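Vestitone reductase (Medicago sativa, PDB 2P4H) catalyses the NADPH-dependent, stereospecific reduction of (3R)-vestitone to the isoflavanol DMI, the penultimate step in making the alfalfa defence compound medicarpin. Local coordinates at residues K1-G9 with A71-A82. Sequence-based numbering, arbitrary orientation.
Sequences KGRVCVTGG and AIEGCVGIFHTA
Val4 sets its CG1 methyl squarely over one face of the Phe79 ring, a CH-pi contact 3.8 Å from CG1 to the ring centroid and only 7° off the ring normal. That methyl stands anti to the backbone N (chi1 176°), which brings it over the ring, while Val4 CG2 meets Val76 CG2. Val6 CG2 reaches the same ring obliquely, near CD2. Cutting Phe79 back to an alanine would probably open a gap beneath Val4 CG1 and take from Val6 CG2 its aromatic neighbour.

On the other side of the sheet Cys5 packs its SG against Ala71 CB, at 4.0 Å, and Ile72 CG2, and its CB against Cys75 SG. The backbones run parallel, with bonds alternating from Val76 N to Arg3 O, Cys5 N to Gly77 O (3.0 Å), Phe79 N to Cys5 O (2.8 Å) and Thr7 N to Phe79 O. Just past strand 77-80, Thr81 OG1 donates to Thr7 O at 2.6 Å, tilted 33° from the carbonyl plane, and a water bridges this hydroxyl to Gly8 O. Thus the start of the glycine-rich turn, whose Gly8 and Gly9 are predicted to bind NADP(+), is tied to the loop that follows strand 77-80.

These are neighbouring central strands of the Rossmann-fold sheet: 3-7 pairs on its other edge with 27-31, and 77-80 with 119-125. Helix 12-23 lies over Val4, Val6 and Phe79 through Leu21, and His234 meets the Phe79 ring edge-to-face; helix 95-111 packs on the opposite face, where Ile107 touches Thr7, Ile78 and His80.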
ATOM      1  N   LYS A   1      22.185  -3.792   7.799  1.00 29.99           N
ATOM      2  CA  LYS A   1      21.917  -2.326   7.766  1.00 29.00           C
ATOM      3  C   LYS A   1      21.005  -1.906   8.913  1.00 27.55           C
ATOM      4  O   LYS A   1      20.667  -0.730   9.053  1.00 29.08           O
ATOM      5  CB  LYS A   1      21.278  -1.949   6.431  1.00 30.15           C
ATOM      6  CG  LYS A   1      22.143  -2.287   5.231  1.00 31.49           C
ATOM      7  CD  LYS A   1      21.454  -1.928   3.929  1.00 32.41           C
ATOM      8  CE  LYS A   1      22.340  -2.260   2.742  1.00 33.57           C
ATOM      9  NZ  LYS A   1      21.679  -1.954   1.444  1.00 34.52           N
ATOM     10  N   GLY A   2      20.607  -2.871   9.732  1.00 25.06           N
ATOM     11  CA  GLY A   2      19.739  -2.568  10.853  1.00 21.96           C
ATOM     12  C   GLY A   2      18.470  -3.395  10.843  1.00 20.98           C
ATOM     13  O   GLY A   2      18.185  -4.105   9.879  1.00 20.15           O
ATOM     14  N   ARG A   3      17.704  -3.297  11.923  1.00 19.74           N
ATOM     15  CA  ARG A   3      16.464  -4.046  12.047  1.00 19.42           C
ATOM     16  C   ARG A   3      15.246  -3.157  11.826  1.00 16.47           C
ATOM     17  O   ARG A   3      15.180  -2.035  12.325  1.00 16.28           O
ATOM     18  CB  ARG A   3      16.398  -4.698  13.431  1.00 21.57           C
ATOM     19  CG  ARG A   3      15.248  -5.665  13.615  1.00 24.43           C
ATOM     20  CD  ARG A   3      15.530  -6.606  14.770  1.00 29.68           C
ATOM     21  NE  ARG A   3      16.738  -7.391  14.523  1.00 32.15           N
ATOM     22  CZ  ARG A   3      17.283  -8.227  15.400  1.00 34.79           C
ATOM     23  NH1 ARG A   3      16.732  -8.395  16.595  1.00 36.94           N
ATOM     24  NH2 ARG A   3      18.386  -8.892  15.084  1.00 35.75           N
ATOM     25  N   VAL A   4      14.287  -3.664  11.062  1.00 15.19           N
ATOM     26  CA  VAL A   4      13.066  -2.920  10.780  1.00 14.29           C
ATOM     27  C   VAL A   4      11.854  -3.743  11.200  1.00 14.11           C
ATOM     28  O   VAL A   4      11.782  -4.940  10.923  1.00 14.60           O
ATOM     29  CB  VAL A   4      12.946  -2.591   9.271  1.00 14.43           C
ATOM     30  CG1 VAL A   4      11.621  -1.894   8.985  1.00 16.04           C
ATOM     31  CG2 VAL A   4      14.108  -1.706   8.842  1.00 16.76           C
ATOM     32  N   CYS A   5      10.910  -3.103  11.885  1.00 13.51           N
ATOM     33  CA  CYS A   5       9.695  -3.789  12.311  1.00 13.23           C
ATOM     34  C   CYS A   5       8.603  -3.514  11.286  1.00 13.14           C
ATOM     35  O   CYS A   5       8.288  -2.355  11.006  1.00 13.74           O
ATOM     36  CB  CYS A   5       9.241  -3.296  13.688  1.00 13.84           C
ATOM     37  SG  CYS A   5       7.755  -4.140  14.299  1.00 15.42           S
ATOM     38  N   VAL A   6       8.034  -4.583  10.739  1.00 12.63           N
ATOM     39  CA  VAL A   6       6.977  -4.489   9.736  1.00 12.74           C
ATOM     40  C   VAL A   6       5.689  -5.109  10.271  1.00 13.03           C
ATOM     41  O   VAL A   6       5.676  -6.281  10.637  1.00 12.82           O
ATOM     42  CB  VAL A   6       7.358  -5.263   8.449  1.00 11.55           C
ATOM     43  CG1 VAL A   6       6.258  -5.124   7.406  1.00 13.22           C
ATOM     44  CG2 VAL A   6       8.680  -4.755   7.894  1.00 13.21           C
ATOM     45  N   THR A   7       4.611  -4.334  10.327  1.00 12.47           N
ATOM     46  CA  THR A   7       3.344  -4.893  10.788  1.00 13.34           C
ATOM     47  C   THR A   7       2.614  -5.453   9.570  1.00 14.19           C
ATOM     48  O   THR A   7       2.905  -5.065   8.436  1.00 14.10           O
ATOM     49  CB  THR A   7       2.445  -3.838  11.458  1.00 13.32           C
ATOM     50  OG1 THR A   7       2.081  -2.840  10.497  1.00 12.89           O
ATOM     51  CG2 THR A   7       3.165  -3.190  12.626  1.00 13.79           C
ATOM     52  N   GLY A   8       1.677  -6.369   9.805  1.00 15.58           N
ATOM     53  CA  GLY A   8       0.933  -6.971   8.710  1.00 15.17           C
ATOM     54  C   GLY A   8       1.834  -7.809   7.821  1.00 14.72           C
ATOM     55  O   GLY A   8       1.689  -7.810   6.597  1.00 14.53           O
ATOM     56  N   GLY A   9       2.746  -8.547   8.447  1.00 14.39           N
ATOM     57  CA  GLY A   9       3.704  -9.362   7.718  1.00 14.25           C
ATOM     58  C   GLY A   9       3.206 -10.393   6.724  1.00 14.55           C
ATOM     59  O   GLY A   9       3.923 -10.729   5.781  1.00 15.41           O
ATOM     60  N   ALA A  71       8.783  -5.985  19.843  1.00 16.10           N
ATOM     61  CA  ALA A  71       8.897  -5.982  18.391  1.00 15.63           C
ATOM     62  C   ALA A  71       9.651  -4.790  17.806  1.00 15.72           C
ATOM     63  O   ALA A  71      10.257  -4.910  16.740  1.00 16.04           O
ATOM     64  CB  ALA A  71       7.509  -6.071  17.764  1.00 16.16           C
ATOM     65  N   ILE A  72       9.621  -3.645  18.483  1.00 15.65           N
ATOM     66  CA  ILE A  72      10.314  -2.464  17.968  1.00 15.46           C
ATOM     67  C   ILE A  72      11.641  -2.182  18.664  1.00 16.29           C
ATOM     68  O   ILE A  72      12.365  -1.261  18.283  1.00 15.78           O
ATOM     69  CB  ILE A  72       9.434  -1.192  18.069  1.00 15.19           C
ATOM     70  CG1 ILE A  72       9.232  -0.796  19.534  1.00 16.35           C
ATOM     71  CG2 ILE A  72       8.095  -1.436  17.382  1.00 15.72           C
ATOM     72  CD1 ILE A  72       8.590   0.573  19.712  1.00 18.40           C
ATOM     73  N   GLU A  73      11.964  -2.975  19.679  1.00 17.60           N
ATOM     74  CA  GLU A  73      13.207  -2.787  20.413  1.00 19.34           C
ATOM     75  C   GLU A  73      14.416  -2.891  19.487  1.00 17.73           C
ATOM     76  O   GLU A  73      14.558  -3.860  18.741  1.00 19.06           O
ATOM     77  CB  GLU A  73      13.320  -3.830  21.528  1.00 21.55           C
ATOM     78  CG  GLU A  73      14.615  -3.750  22.328  1.00 26.11           C
ATOM     79  CD  GLU A  73      14.729  -2.470  23.133  1.00 29.17           C
ATOM     80  OE1 GLU A  73      15.816  -2.213  23.691  1.00 32.28           O
ATOM     81  OE2 GLU A  73      13.730  -1.723  23.216  1.00 32.05           O
ATOM     82  N   GLY A  74      15.278  -1.880  19.535  1.00 18.38           N
ATOM     83  CA  GLY A  74      16.477  -1.871  18.715  1.00 18.52           C
ATOM     84  C   GLY A  74      16.296  -1.640  17.225  1.00 19.61           C
ATOM     85  O   GLY A  74      17.266  -1.713  16.467  1.00 22.02           O
ATOM     86  N   CYS A  75      15.070  -1.355  16.794  1.00 18.00           N
ATOM     87  CA  CYS A  75      14.802  -1.129  15.376  1.00 17.26           C
ATOM     88  C   CYS A  75      15.139   0.279  14.899  1.00 16.26           C
ATOM     89  O   CYS A  75      14.962   1.255  15.626  1.00 16.93           O
ATOM     90  CB  CYS A  75      13.332  -1.428  15.066  1.00 16.46           C
ATOM     91  SG  CYS A  75      12.905  -3.174  15.159  1.00 16.95           S
ATOM     92  N   VAL A  76      15.624   0.373  13.664  1.00 16.59           N
ATOM     93  CA  VAL A  76      15.976   1.660  13.077  1.00 16.25           C
ATOM     94  C   VAL A  76      14.781   2.224  12.317  1.00 15.95           C
ATOM     95  O   VAL A  76      14.731   3.411  12.006  1.00 16.44           O
ATOM     96  CB  VAL A  76      17.179   1.530  12.113  1.00 17.25           C
ATOM     97  CG1 VAL A  76      18.400   1.041  12.876  1.00 22.25           C
ATOM     98  CG2 VAL A  76      16.844   0.573  10.977  1.00 19.10           C
ATOM     99  N   GLY A  77      13.815   1.361  12.020  1.00 15.38           N
ATOM    100  CA  GLY A  77      12.634   1.809  11.310  1.00 14.20           C
ATOM    101  C   GLY A  77      11.418   0.957  11.613  1.00 14.01           C
ATOM    102  O   GLY A  77      11.541  -0.198  12.025  1.00 14.29           O
ATOM    103  N   ILE A  78      10.242   1.549  11.425  1.00 12.28           N
ATOM    104  CA  ILE A  78       8.975   0.862  11.628  1.00 12.11           C
ATOM    105  C   ILE A  78       8.124   1.135  10.396  1.00 11.26           C
ATOM    106  O   ILE A  78       7.892   2.296  10.041  1.00 11.53           O
ATOM    107  CB  ILE A  78       8.208   1.387  12.869  1.00 11.36           C
ATOM    108  CG1 ILE A  78       8.987   1.075  14.151  1.00 13.08           C
ATOM    109  CG2 ILE A  78       6.821   0.749  12.931  1.00 13.45           C
ATOM    110  CD1 ILE A  78       8.398   1.736  15.396  1.00 14.54           C
ATOM    111  N   PHE A  79       7.691   0.068   9.733  1.00 11.31           N
ATOM    112  CA  PHE A  79       6.836   0.183   8.556  1.00 11.33           C
ATOM    113  C   PHE A  79       5.482  -0.370   8.982  1.00 11.96           C
ATOM    114  O   PHE A  79       5.300  -1.586   9.094  1.00 11.89           O
ATOM    115  CB  PHE A  79       7.380  -0.641   7.382  1.00 11.99           C
ATOM    116  CG  PHE A  79       8.729  -0.189   6.868  1.00 10.68           C
ATOM    117  CD1 PHE A  79       9.286   1.025   7.262  1.00 11.23           C
ATOM    118  CD2 PHE A  79       9.431  -0.982   5.962  1.00 12.25           C
ATOM    119  CE1 PHE A  79      10.523   1.443   6.762  1.00 11.78           C
ATOM    120  CE2 PHE A  79      10.666  -0.574   5.457  1.00 12.75           C
ATOM    121  CZ  PHE A  79      11.213   0.639   5.856  1.00 12.02           C
ATOM    122  N   HIS A  80       4.537   0.528   9.236  1.00 12.02           N
ATOM    123  CA  HIS A  80       3.210   0.129   9.674  1.00 12.19           C
ATOM    124  C   HIS A  80       2.277  -0.024   8.477  1.00 12.74           C
ATOM    125  O   HIS A  80       1.718   0.960   7.982  1.00 13.34           O
ATOM    126  CB  HIS A  80       2.656   1.164  10.659  1.00 13.19           C
ATOM    127  CG  HIS A  80       1.432   0.703  11.381  1.00 12.45           C
ATOM    128  ND1 HIS A  80       0.585   1.557  12.054  1.00 15.73           N
ATOM    129  CD2 HIS A  80       0.921  -0.540  11.544  1.00 11.19           C
ATOM    130  CE1 HIS A  80      -0.397   0.859  12.598  1.00 10.57           C
ATOM    131  NE2 HIS A  80      -0.215  -0.415  12.303  1.00 15.81           N
ATOM    132  N   THR A  81       2.108  -1.265   8.023  1.00 12.73           N
ATOM    133  CA  THR A  81       1.267  -1.569   6.862  1.00 15.38           C
ATOM    134  C   THR A  81      -0.062  -2.227   7.228  1.00 18.69           C
ATOM    135  O   THR A  81      -0.919  -2.424   6.364  1.00 20.61           O
ATOM    136  CB  THR A  81       1.981  -2.529   5.881  1.00 14.47           C
ATOM    137  OG1 THR A  81       1.823  -3.882   6.332  1.00 17.73           O
ATOM    138  CG2 THR A  81       3.467  -2.209   5.800  1.00 17.86           C
ATOM    139  N   ALA A  82      -0.226  -2.565   8.502  1.00 20.32           N
ATOM    140  CA  ALA A  82      -1.437  -3.233   8.970  1.00 23.75           C
ATOM    141  C   ALA A  82      -2.547  -2.313   9.467  1.00 25.84           C
ATOM    142  O   ALA A  82      -2.299  -1.192   9.915  1.00 26.29           O
ATOM    143  CB  ALA A  82      -1.074  -4.228  10.068  1.00 22.39           C
TER
HETATM  144  O   HOH W   1      18.623  -1.871  14.216  1.00 27.24           O
HETATM  145  O   HOH W   2       0.483  -5.922   4.879  1.00 19.16           O